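Local coordinates for protein Bug27 (Bordetella pertussis, PDB 2QPQ) that probably binds a small solute in the periplasm between two lobes that close like a Venus flytrap, perhaps as the receptor of a tripartite tricarboxylate-type transporter, at residues C165-L173 with A180-F190; A198-R206 with V213-Y224. All blocks are in the same frame, centred on the assembly; numbering follows the deposited sequence.

Contact 1: residues C165-L173 with A180-F190; sequences CGPALNDVL and AVVTASSAIPF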
loop_
_atom_site.group_PDB
_atom_site.type_symbol
_atom_site.label_atom_id
_atom_site.label_comp_id
_atom_site.label_asym_id
_atom_site.label_seq_id
_atom_site.Cartn_x
_atom_site.Cartn_y
_atom_site.Cartn_z
ATOM N N CYS A 165 -8.330 -3.081 6.586
ATOM C CA CYS A 165 -8.702 -4.256 5.827
ATOM C C CYS A 165 -9.467 -5.279 6.660
ATOM O O CYS A 165 -10.284 -6.023 6.116
ATOM C CB CYS A 165 -7.489 -4.920 5.154
ATOM S SG CYS A 165 -6.597 -3.907 3.909
ATOM N N GLY A 166 -9.182 -5.316 7.960
ATOM C CA GLY A 166 -9.849 -6.256 8.870
ATOM C C GLY A 166 -11.358 -6.091 8.893
ATOM O O GLY A 166 -12.105 -7.050 8.632
ATOM N N PRO A 167 -11.842 -4.874 9.216
ATOM C CA PRO A 167 -13.287 -4.651 9.101
ATOM C C PRO A 167 -13.914 -4.829 7.700
ATOM O O PRO A 167 -15.039 -5.350 7.605
ATOM C CB PRO A 167 -13.446 -3.213 9.627
ATOM C CG PRO A 167 -12.273 -3.099 10.623
ATOM C CD PRO A 167 -11.173 -3.674 9.759
ATOM N N ALA A 168 -13.206 -4.454 6.631
ATOM C CA ALA A 168 -13.731 -4.679 5.268
ATOM C C ALA A 168 -13.931 -6.164 5.036
ATOM O O ALA A 168 -14.996 -6.586 4.619
ATOM C CB ALA A 168 -12.805 -4.099 4.208
ATOM N N LEU A 169 -12.904 -6.954 5.335
ATOM C CA LEU A 169 -13.008 -8.390 5.201
ATOM C C LEU A 169 -14.134 -9.023 6.018
ATOM O O LEU A 169 -14.822 -9.914 5.514
ATOM C CB LEU A 169 -11.670 -9.034 5.546
ATOM C CG LEU A 169 -10.594 -8.951 4.446
ATOM C CD1 LEU A 169 -9.210 -9.278 5.077
ATOM C CD2 LEU A 169 -10.946 -9.877 3.312
ATOM N N ASN A 170 -14.340 -8.589 7.270
ATOM C CA ASN A 170 -15.471 -9.062 8.047
ATOM C C ASN A 170 -16.801 -8.882 7.352
ATOM O O ASN A 170 -17.655 -9.785 7.386
ATOM C CB ASN A 170 -15.514 -8.411 9.434
ATOM C CG ASN A 170 -14.443 -8.930 10.326
ATOM O OD1 ASN A 170 -13.805 -9.951 10.011
ATOM N ND2 ASN A 170 -14.213 -8.253 11.438
ATOM N N ASP A 171 -16.999 -7.731 6.721
ATOM C CA ASP A 171 -18.298 -7.507 6.046
ATOM C C ASP A 171 -18.475 -8.282 4.717
ATOM O O ASP A 171 -19.613 -8.652 4.339
ATOM C CB ASP A 171 -18.541 -6.033 5.770
ATOM C CG ASP A 171 -19.378 -5.365 6.840
ATOM O OD1 ASP A 171 -19.536 -5.907 7.953
ATOM O OD2 ASP A 171 -19.857 -4.261 6.566
ATOM N N VAL A 172 -17.380 -8.509 3.996
ATOM C CA VAL A 172 -17.489 -9.353 2.811
ATOM C C VAL A 172 -17.605 -10.826 3.229
ATOM O O VAL A 172 -18.401 -11.562 2.667
ATOM C CB VAL A 172 -16.409 -9.021 1.721
ATOM C CG1 VAL A 172 -15.036 -9.273 2.217
ATOM C CG2 VAL A 172 -16.661 -9.815 0.420
ATOM N N LEU A 173 -16.846 -11.232 4.245
ATOM C CA LEU A 173 -16.980 -12.557 4.834
ATOM C C LEU A 173 -18.386 -12.905 5.289
ATOM O O LEU A 173 -18.794 -14.063 5.144
ATOM C CB LEU A 173 -15.988 -12.788 5.973
ATOM C CG LEU A 173 -14.521 -13.009 5.597
ATOM C CD1 LEU A 173 -13.654 -12.884 6.851
ATOM C CD2 LEU A 173 -14.302 -14.367 4.885
ATOM N N ALA A 180 -15.286 -6.202 -1.932
ATOM C CA ALA A 180 -14.311 -5.275 -1.368
ATOM C C ALA A 180 -12.992 -5.350 -2.111
ATOM O O ALA A 180 -12.618 -6.372 -2.709
ATOM C CB ALA A 180 -14.069 -5.567 0.172
ATOM N N VAL A 181 -12.255 -4.262 -2.000
ATOM C CA VAL A 181 -10.881 -4.230 -2.444
ATOM C C VAL A 181 -9.974 -4.119 -1.223
ATOM O O VAL A 181 -10.048 -3.158 -0.458
ATOM C CB VAL A 181 -10.679 -3.075 -3.389
ATOM C CG1 VAL A 181 -9.230 -3.059 -3.894
ATOM C CG2 VAL A 181 -11.717 -3.236 -4.525
ATOM N N VAL A 182 -9.134 -5.139 -1.025
ATOM C CA VAL A 182 -8.271 -5.154 0.138
ATOM C C VAL A 182 -6.882 -5.611 -0.325
ATOM O O VAL A 182 -6.697 -5.996 -1.480
ATOM C CB VAL A 182 -8.858 -6.035 1.309
ATOM C CG1 VAL A 182 -10.251 -5.504 1.747
ATOM C CG2 VAL A 182 -8.977 -7.496 0.896
ATOM N N THR A 183 -5.905 -5.584 0.560
ATOM C CA THR A 183 -4.598 -6.079 0.175
ATOM C C THR A 183 -4.687 -7.588 0.011
ATOM O O THR A 183 -5.398 -8.272 0.787
ATOM C CB THR A 183 -3.549 -5.780 1.249
ATOM O OG1 THR A 183 -3.923 -6.444 2.451
ATOM C CG2 THR A 183 -3.386 -4.263 1.487
ATOM N N ALA A 184 -3.968 -8.101 -0.986
ATOM C CA ALA A 184 -3.773 -9.543 -1.146
ATOM C C ALA A 184 -3.352 -10.278 0.141
ATOM O O ALA A 184 -3.877 -11.341 0.467
ATOM C CB ALA A 184 -2.797 -9.824 -2.296
ATOM N N SER A 185 -2.430 -9.703 0.886
ATOM C CA SER A 185 -1.934 -10.291 2.133
ATOM C C SER A 185 -3.029 -10.532 3.196
ATOM O O SER A 185 -3.055 -11.610 3.820
ATOM C CB SER A 185 -0.832 -9.402 2.705
ATOM O OG SER A 185 -1.305 -8.059 2.702
ATOM N N SER A 186 -3.911 -9.540 3.405
ATOM C CA SER A 186 -5.087 -9.719 4.279
ATOM C C SER A 186 -6.047 -10.812 3.799
ATOM O O SER A 186 -6.582 -11.572 4.613
ATOM C CB SER A 186 -5.864 -8.403 4.517
ATOM O OG SER A 186 -6.432 -7.845 3.329
ATOM N N ALA A 187 -6.242 -10.895 2.488
ATOM C CA ALA A 187 -7.320 -11.711 1.907
ATOM C C ALA A 187 -6.908 -13.157 1.671
ATOM O O ALA A 187 -7.760 -14.066 1.686
ATOM C CB ALA A 187 -7.744 -11.121 0.608
ATOM N N ILE A 188 -5.616 -13.358 1.416
ATOM C CA ILE A 188 -5.152 -14.676 0.927
ATOM C C ILE A 188 -5.587 -15.838 1.843
ATOM O O ILE A 188 -6.142 -16.808 1.341
ATOM C CB ILE A 188 -3.610 -14.699 0.530
ATOM C CG1 ILE A 188 -3.417 -14.086 -0.858
ATOM C CG2 ILE A 188 -3.066 -16.118 0.434
ATOM C CD1 ILE A 188 -1.951 -13.796 -1.201
ATOM N N PRO A 189 -5.410 -15.732 3.174
ATOM C CA PRO A 189 -5.895 -16.876 3.982
ATOM C C PRO A 189 -7.364 -17.259 3.765
ATOM O O PRO A 189 -7.709 -18.443 3.834
ATOM C CB PRO A 189 -5.689 -16.423 5.439
ATOM C CG PRO A 189 -4.772 -15.250 5.395
ATOM C CD PRO A 189 -4.784 -14.684 4.004
ATOM N N PHE A 190 -8.221 -16.269 3.520
ATOM C CA PHE A 190 -9.659 -16.499 3.354
ATOM C C PHE A 190 -9.999 -17.052 1.996
ATOM O O PHE A 190 -10.939 -17.865 1.854
ATOM C CB PHE A 190 -10.440 -15.197 3.635
ATOM C CG PHE A 190 -10.193 -14.676 5.008
ATOM C CD1 PHE A 190 -10.814 -15.272 6.107
ATOM C CD2 PHE A 190 -9.280 -13.660 5.220
ATOM C CE1 PHE A 190 -10.561 -14.828 7.389
ATOM C CE2 PHE A 190 -9.024 -13.195 6.513
ATOM C CZ PHE A 190 -9.645 -13.785 7.584
#
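Leu169 reaches from helix 165-173 into the corner where strand 180-183 turns into helix 184-190, and it can be followed outward atom by atom. Its CB directs the chain at the other segment. CG, set anti to the carbonyl carbon (chi1 -78°), comes alongside Val182 CG2, and there the side chain forks. CD2 goes to the strand side and packs on Val182 CG2 at 3.9 Å. CD1 goes to the helix side, where it lies 3.5 Å from Ser186 CB and also approaches Phe190 CE2. One turn on, Leu173 CD1 sits over a face of the Phe190 ring, 4.0 Å from its centroid, in a CH-pi contact displaced toward the rim.

Helix 165-173 and strand 180-183 run in broadly opposed directions, 137° between their N-to-C directions, as part of the alpha/beta architecture of a Venus-flytrap lobe: the helix covers a sheet in which strand 180-183 pairs with strand 93-109. Ala168 CB presses on Val182 CG1 at 3.8 Å, while Val172 CG1 rests against Ala180 CB.

Toward the helix start, Cys165 SG, disulfide-bonded to Cys136, stands 3.8 Å from the backbone N of Thr183, the N-cap residue of the next helix. Beside it Cys165 CB touches Ser186 OG. That hydroxyl donates to Thr183 O at 2.8 Å, in the carbonyl plane and on a lone pair; Ala187 N binds the same oxygen.

Contact 2: residues A198-R206 with V213-Y224; sequences ALAVTSKER and VPTVAEQGVAGY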
loop_
_atom_site.group_PDB
_atom_site.type_symbol
_atom_site.label_atom_id
_atom_site.label_comp_id
_atom_site.label_asym_id
_atom_site.label_seq_id
_atom_site.Cartn_x
_atom_site.Cartn_y
_atom_site.Cartn_z
ATOM N N ALA A 198 -11.697 -14.490 -5.234
ATOM C CA ALA A 198 -10.992 -13.361 -5.806
ATOM C C ALA A 198 -11.297 -13.169 -7.296
ATOM O O ALA A 198 -11.112 -14.086 -8.101
ATOM C CB ALA A 198 -9.486 -13.504 -5.564
ATOM N N LEU A 199 -11.769 -11.978 -7.654
ATOM C CA LEU A 199 -12.087 -11.656 -9.034
ATOM C C LEU A 199 -10.881 -11.183 -9.875
ATOM O O LEU A 199 -10.782 -11.461 -11.085
ATOM C CB LEU A 199 -13.223 -10.635 -9.053
ATOM C CG LEU A 199 -14.567 -11.093 -8.474
ATOM C CD1 LEU A 199 -15.635 -10.021 -8.748
ATOM C CD2 LEU A 199 -14.974 -12.463 -9.042
ATOM N N ALA A 200 -9.971 -10.456 -9.234
ATOM C CA ALA A 200 -8.792 -9.896 -9.895
ATOM C C ALA A 200 -7.798 -9.466 -8.856
ATOM O O ALA A 200 -8.176 -9.214 -7.687
ATOM C CB ALA A 200 -9.174 -8.690 -10.754
ATOM N N VAL A 201 -6.534 -9.396 -9.286
ATOM C CA VAL A 201 -5.472 -8.682 -8.590
ATOM C C VAL A 201 -5.109 -7.423 -9.363
ATOM O O VAL A 201 -5.226 -7.406 -10.594
ATOM C CB VAL A 201 -4.227 -9.562 -8.324
ATOM C CG1 VAL A 201 -4.623 -10.776 -7.494
ATOM C CG2 VAL A 201 -3.539 -10.007 -9.617
ATOM N N THR A 202 -4.661 -6.384 -8.656
ATOM C CA THR A 202 -4.411 -5.076 -9.270
ATOM C C THR A 202 -2.984 -4.893 -9.788
ATOM O O THR A 202 -2.681 -3.858 -10.357
ATOM C CB THR A 202 -4.664 -3.903 -8.289
ATOM O OG1 THR A 202 -3.736 -4.011 -7.196
ATOM C CG2 THR A 202 -6.090 -3.949 -7.767
ATOM N N SER A 203 -2.108 -5.863 -9.577
ATOM C CA SER A 203 -0.759 -5.776 -10.135
ATOM C C SER A 203 -0.761 -6.057 -11.648
ATOM O O SER A 203 -1.760 -6.479 -12.231
ATOM C CB SER A 203 0.195 -6.719 -9.427
ATOM O OG SER A 203 -0.399 -7.993 -9.322
ATOM N N LYS A 204 0.382 -5.777 -12.259
ATOM C CA LYS A 204 0.638 -5.948 -13.689
ATOM C C LYS A 204 0.684 -7.425 -14.053
ATOM O O LYS A 204 0.254 -7.827 -15.143
ATOM C CB LYS A 204 1.993 -5.289 -13.966
ATOM C CG LYS A 204 2.254 -4.732 -15.347
ATOM C CD LYS A 204 3.593 -3.995 -15.316
ATOM C CE LYS A 204 4.542 -4.593 -14.259
ATOM N NZ LYS A 204 5.730 -3.713 -13.972
ATOM N N GLU A 205 1.214 -8.243 -13.139
ATOM C CA GLU A 205 1.199 -9.699 -13.307
ATOM C C GLU A 205 0.558 -10.327 -12.068
ATOM O O GLU A 205 0.535 -9.685 -11.021
ATOM C CB GLU A 205 2.624 -10.249 -13.543
ATOM C CG GLU A 205 3.375 -9.691 -14.808
ATOM C CD GLU A 205 2.631 -9.896 -16.161
ATOM O OE1 GLU A 205 2.091 -11.012 -16.409
ATOM O OE2 GLU A 205 2.597 -8.926 -16.982
ATOM N N ARG A 206 0.005 -11.539 -12.188
ATOM C CA ARG A 206 -0.449 -12.346 -11.018
ATOM C C ARG A 206 0.811 -12.399 -10.111
ATOM O O ARG A 206 1.884 -12.343 -10.679
ATOM C CB ARG A 206 -0.953 -13.699 -11.549
ATOM C CG ARG A 206 -1.183 -13.678 -13.083
ATOM C CD ARG A 206 -2.601 -13.852 -13.680
ATOM N NE ARG A 206 -3.066 -15.230 -13.632
ATOM C CZ ARG A 206 -3.948 -15.841 -14.441
ATOM N NH1 ARG A 206 -4.522 -15.285 -15.485
ATOM N NH2 ARG A 206 -4.255 -17.090 -14.174
ATOM N N VAL A 213 -6.010 -16.517 -10.236
ATOM C CA VAL A 213 -6.713 -15.211 -10.271
ATOM C C VAL A 213 -6.063 -14.204 -11.227
ATOM O O VAL A 213 -4.899 -13.851 -11.093
ATOM C CB VAL A 213 -7.104 -14.615 -8.868
ATOM C CG1 VAL A 213 -6.048 -14.821 -7.862
ATOM C CG2 VAL A 213 -7.456 -13.128 -8.969
ATOM N N PRO A 214 -6.820 -13.795 -12.242
ATOM C CA PRO A 214 -6.324 -12.904 -13.280
ATOM C C PRO A 214 -6.059 -11.485 -12.748
ATOM O O PRO A 214 -6.618 -11.098 -11.693
ATOM C CB PRO A 214 -7.460 -12.926 -14.316
ATOM C CG PRO A 214 -8.674 -13.284 -13.536
ATOM C CD PRO A 214 -8.206 -14.230 -12.487
ATOM N N THR A 215 -5.198 -10.726 -13.436
ATOM C CA THR A 215 -5.039 -9.303 -13.141
ATOM C C THR A 215 -6.279 -8.567 -13.662
ATOM O O THR A 215 -7.026 -9.089 -14.500
ATOM C CB THR A 215 -3.818 -8.710 -13.857
ATOM O OG1 THR A 215 -4.014 -8.807 -15.287
ATOM C CG2 THR A 215 -2.524 -9.445 -13.457
ATOM N N VAL A 216 -6.503 -7.345 -13.197
ATOM C CA VAL A 216 -7.514 -6.495 -13.814
ATOM C C VAL A 216 -7.206 -6.236 -15.316
ATOM O O VAL A 216 -8.114 -6.311 -16.182
ATOM C CB VAL A 216 -7.639 -5.141 -13.073
ATOM C CG1 VAL A 216 -8.644 -4.225 -13.812
ATOM C CG2 VAL A 216 -8.024 -5.397 -11.568
ATOM N N ALA A 217 -5.933 -5.934 -15.603
ATOM C CA ALA A 217 -5.472 -5.611 -16.972
ATOM C C ALA A 217 -5.838 -6.737 -17.930
ATOM O O ALA A 217 -6.343 -6.482 -19.003
ATOM C CB ALA A 217 -3.948 -5.351 -16.991
ATOM N N GLU A 218 -5.611 -7.987 -17.529
ATOM C CA GLU A 218 -5.895 -9.125 -18.418
ATOM C C GLU A 218 -7.391 -9.460 -18.572
ATOM O O GLU A 218 -7.740 -10.436 -19.242
ATOM C CB GLU A 218 -5.044 -10.345 -18.047
ATOM C CG GLU A 218 -5.607 -11.212 -16.923
ATOM C CD GLU A 218 -4.735 -12.417 -16.611
ATOM O OE1 GLU A 218 -3.999 -12.334 -15.575
ATOM O OE2 GLU A 218 -4.786 -13.449 -17.383
ATOM N N GLN A 219 -8.267 -8.618 -18.004
ATOM C CA GLN A 219 -9.729 -8.820 -18.048
ATOM C C GLN A 219 -10.698 -7.803 -18.730
ATOM O O GLN A 219 -11.763 -7.578 -18.189
ATOM C CB GLN A 219 -10.275 -9.101 -16.607
ATOM C CG GLN A 219 -9.687 -10.328 -15.930
ATOM C CD GLN A 219 -10.303 -10.633 -14.576
ATOM O OE1 GLN A 219 -9.737 -10.294 -13.528
ATOM N NE2 GLN A 219 -11.445 -11.281 -14.586
ATOM N N GLY A 220 -10.424 -7.124 -19.844
ATOM C CA GLY A 220 -9.237 -6.489 -20.204
ATOM C C GLY A 220 -9.545 -5.014 -19.943
ATOM O O GLY A 220 -10.438 -4.377 -20.531
ATOM N N VAL A 221 -8.810 -4.489 -18.995
ATOM C CA VAL A 221 -8.770 -3.074 -18.727
ATOM C C VAL A 221 -7.301 -2.800 -18.946
ATOM O O VAL A 221 -6.514 -2.777 -18.014
ATOM C CB VAL A 221 -9.190 -2.796 -17.256
ATOM C CG1 VAL A 221 -9.182 -1.297 -16.968
ATOM C CG2 VAL A 221 -10.552 -3.448 -16.954
ATOM N N ALA A 222 -6.920 -2.640 -20.206
ATOM C CA ALA A 222 -5.499 -2.519 -20.562
ATOM C C ALA A 222 -4.806 -1.353 -19.864
ATOM O O ALA A 222 -5.389 -0.267 -19.709
ATOM C CB ALA A 222 -5.342 -2.391 -22.084
ATOM N N GLY A 223 -3.564 -1.570 -19.440
ATOM C CA GLY A 223 -2.819 -0.504 -18.782
ATOM C C GLY A 223 -3.109 -0.320 -17.286
ATOM O O GLY A 223 -2.439 0.465 -16.604
ATOM N N TYR A 224 -4.101 -1.043 -16.779
ATOM C CA TYR A 224 -4.466 -0.969 -15.350
ATOM C C TYR A 224 -3.389 -1.630 -14.490
ATOM O O TYR A 224 -3.055 -2.783 -14.690
ATOM C CB TYR A 224 -5.809 -1.669 -15.118
ATOM C CG TYR A 224 -6.327 -1.560 -13.687
ATOM C CD1 TYR A 224 -5.688 -2.225 -12.638
ATOM C CD2 TYR A 224 -7.442 -0.778 -13.389
ATOM C CE1 TYR A 224 -6.143 -2.109 -11.299
ATOM C CE2 TYR A 224 -7.921 -0.684 -12.059
ATOM C CZ TYR A 224 -7.267 -1.338 -11.030
ATOM O OH TYR A 224 -7.752 -1.228 -9.723
HETATM O O HOH W 1 -3.844 -5.105 -13.656
HETATM O O HOH W 2 -1.618 -8.366 -16.640
#
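Val201 and Thr215 face each other in a single beta bridge, held by two backbone hydrogen bonds: Val201 N to Pro214 O and Val216 N to Val201 O, both 2.9 Å. Two CA-H...O contacts lie beside them, from Ala200 CA to Pro214 O and from Thr215 CA to Val201 O.

The apolar contacts gather round two valines. With Val213 CG1 at chi1 40°, CG2 is left anti to the backbone N and enters the contact; it lies 3.6 Å from Ala200 CA and also meets Ala198 CB and Val201 CG1. Val216 CG2 packs on Ala200 CB at 3.6 Å, while its CG1 lies over a face of the Tyr224 ring. Thr202 CB comes to that ring's edge, in plane. Thr215 CG2 packs against the 203-206 backbone, 3.3 Å from Ser203 O.

The bridge thus ties the loop leading to strand 227-235 back onto the end of strand 196-201, which pairs antiparallel with strand 93-109 in the sheet.

Among the polar groups, Thr215 OG1 accepts from Glu218 N, an ST motif, and the same hydroxyl is hydrogen-bonded to a water that also lies close to Lys204 O. A second water donates to Ser203 O and Tyr224 O and accepts from Ala217 N, joining three backbone groups. Thr202 OG1 is hydrogen-bonded to Leu226 O and Ser104 N, and Tyr224 OH to Ala145 O of helix 141-153.

At the exposed end of its segment, Arg206 makes a salt bridge with Glu218, NH1 to OE2 at 2.7 Å, though as a hydrogen bond this pair is weak and bent. The arginine chain is bent at chi2 and chi3; one guanidinium face lies over Val213 C and Pro214 N, and Glu218 CD is at its edge. Arg206 NH2 is hydrogen-bonded to Pro211 O.

In the fold
Contact 1 closes before contact 2 opens: helix 184-192 holds the later part of contact 1, and after a short connection the chain enters strand 196-201, which holds the first residues of contact 2. Their centres lie 18 Å apart and their nearest atoms about 5 Å, without touching. Both reach the same mixed sheet, since strands 180-183 and 196-201 each pair antiparallel with the long strand 93-109. Leu196, which opens strand 196-201, meets Leu169, Val172, Leu173 and Phe190 of contact 1. Contact 1 thus packs helices against the sheet, and contact 2 fastens the loop that leads to strand 227-235, which also pairs with strand 93-109.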